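PDB 5D88: predicted protease of the collagenase family from Methanopyrus kandleri, which is a U32-family peptidase with a TIM-barrel fold that binds zinc and hydrolyses peptide bonds. Local coordinates for the interface of chains A and B. Sequence-based numbering; all coordinates share one arbitrary frame. Chains: chain A/B, Predicted protease of the collagenase family.

The interface of chains A and B. Residues chain A 87, 93, 122-124; chain B 202, 224-225, 228.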
# COMPACT_ATOMS: atom_id res chain seq x y z
N THR A 87 7.62 1.28 -0.91
CA THR A 87 6.47 1.24 -0.02
C THR A 87 6.43 -0.02 0.82
O THR A 87 5.54 -0.15 1.68
CB THR A 87 5.18 1.40 -0.83
OG1 THR A 87 5.14 0.46 -1.91
CG2 THR A 87 5.10 2.83 -1.36
N HIS A 93 12.42 -4.82 8.68
CA HIS A 93 12.30 -4.11 9.95
C HIS A 93 12.13 -5.05 11.14
O HIS A 93 12.32 -4.63 12.28
CB HIS A 93 11.11 -3.11 9.89
CG HIS A 93 11.22 -2.08 8.80
ND1 HIS A 93 12.43 -1.68 8.26
CD2 HIS A 93 10.27 -1.37 8.13
CE1 HIS A 93 12.22 -0.77 7.32
NE2 HIS A 93 10.92 -0.55 7.23
N ASP A 122 8.42 5.32 3.34
CA ASP A 122 8.21 4.55 4.55
C ASP A 122 8.31 5.47 5.76
O ASP A 122 9.34 6.12 5.95
CB ASP A 122 9.26 3.44 4.57
CG ASP A 122 9.07 2.43 5.72
OD1 ASP A 122 8.37 2.69 6.69
OD2 ASP A 122 9.67 1.33 5.61
N PRO A 123 7.27 5.56 6.58
CA PRO A 123 7.31 6.41 7.78
C PRO A 123 8.49 6.13 8.70
O PRO A 123 9.00 7.03 9.39
CB PRO A 123 5.99 6.08 8.48
CG PRO A 123 5.13 5.47 7.51
CD PRO A 123 5.97 4.88 6.44
N TYR A 124 8.91 4.88 8.77
CA TYR A 124 10.03 4.56 9.64
C TYR A 124 11.31 5.20 9.12
O TYR A 124 12.14 5.69 9.91
CB TYR A 124 10.15 3.05 9.76
CG TYR A 124 11.25 2.52 10.63
CD1 TYR A 124 11.46 3.02 11.92
CD2 TYR A 124 12.05 1.49 10.19
CE1 TYR A 124 12.45 2.48 12.72
CE2 TYR A 124 13.05 0.97 10.99
CZ TYR A 124 13.24 1.46 12.25
OH TYR A 124 14.23 0.93 13.03
N PHE B 202 1.57 0.84 5.39
CA PHE B 202 2.90 0.29 5.59
C PHE B 202 2.87 -0.83 6.62
O PHE B 202 3.57 -1.84 6.47
CB PHE B 202 3.84 1.42 6.03
CG PHE B 202 3.88 2.55 5.04
CD1 PHE B 202 4.70 2.47 3.92
CD2 PHE B 202 3.07 3.67 5.20
CE1 PHE B 202 4.73 3.48 2.99
CE2 PHE B 202 3.08 4.70 4.26
CZ PHE B 202 3.92 4.60 3.15
N PRO B 224 7.88 -1.27 14.08
CA PRO B 224 8.23 0.16 14.18
C PRO B 224 7.04 1.09 14.07
O PRO B 224 7.15 2.27 14.43
CB PRO B 224 9.21 0.36 13.02
CG PRO B 224 8.83 -0.69 12.02
CD PRO B 224 8.34 -1.87 12.82
N TYR B 225 5.92 0.59 13.56
CA TYR B 225 4.72 1.38 13.37
C TYR B 225 3.86 1.42 14.63
O TYR B 225 3.05 2.34 14.78
CB TYR B 225 3.92 0.81 12.17
CG TYR B 225 4.77 0.69 10.93
CD1 TYR B 225 5.32 1.82 10.33
CD2 TYR B 225 5.07 -0.54 10.38
CE1 TYR B 225 6.15 1.71 9.22
CE2 TYR B 225 5.90 -0.64 9.27
CZ TYR B 225 6.44 0.49 8.70
OH TYR B 225 7.26 0.38 7.60
N MET B 228 3.83 4.72 16.68
CA MET B 228 3.71 5.94 15.89
C MET B 228 2.40 6.68 16.08
O MET B 228 2.38 7.92 15.97
CB MET B 228 3.88 5.62 14.40
CG MET B 228 5.30 5.36 14.02
SD MET B 228 5.43 5.23 12.21
CE MET B 228 7.16 4.81 12.06
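The CD-CG edge of A:Pro123 points onto the face of B:Phe202 at the apolar centre of this patch. A:Pro123 CD lies 3.4 Å from the B:Phe202 ring centroid, a CH-pi contact that CG extends toward the CD2 side. B:Phe202, on helix 200-213, has CG anti to its own carbonyl carbon (chi1 -57°), presenting its face to the first turn of helix 123-132. On the proline's other side the extended B:Met228 brings its sulphur SD to 3.9 Å from A:Pro123 CB, while its terminal methyl CE reaches the backbone of A:Tyr124.

A second proline-aromatic contact, with the chain roles exchanged, lies farther out. B:Pro224 CB sits over the A:Tyr124 ring, 3.8 Å from its centroid and displaced toward the rim. The CD2 edge of that ring stands over the centre of the A:His93 imidazole, fixing the tyrosine from its rim. A:His93 joins the contact itself, its CB 4.0 Å from B:Pro224 CG.

The polar rim is organised by A:Asp122. The phenol OH of B:Tyr225 donates to A:Asp122 OD1 at 2.7 Å, on the syn side but 30° out of the carboxylate plane. The two side chains cross at about a right angle, with OD1 in plane at the edge of the tyrosine ring; the phenol OH also sits at the in-plane edge of the A:His93 ring, beside CD2. The backbone N of A:Tyr124 binds A:Asp122 OD1 from the opposite face, at 3.1 Å, so two donors grip it. A:Asp122 OD2 accepts a nearly straight bond from A:His93 NE2 (2.8 Å, 176° at H), lying almost in the imidazole plane. These bonds within chain A should restrain rotation of the carboxylate.

This patch forms part of a two-fold symmetric interface. It joins the start of helix 123-132 to the partner's 224-228 segment and helix 200-213, and may help hold a dimer together, although the crystal alone does not establish that assembly.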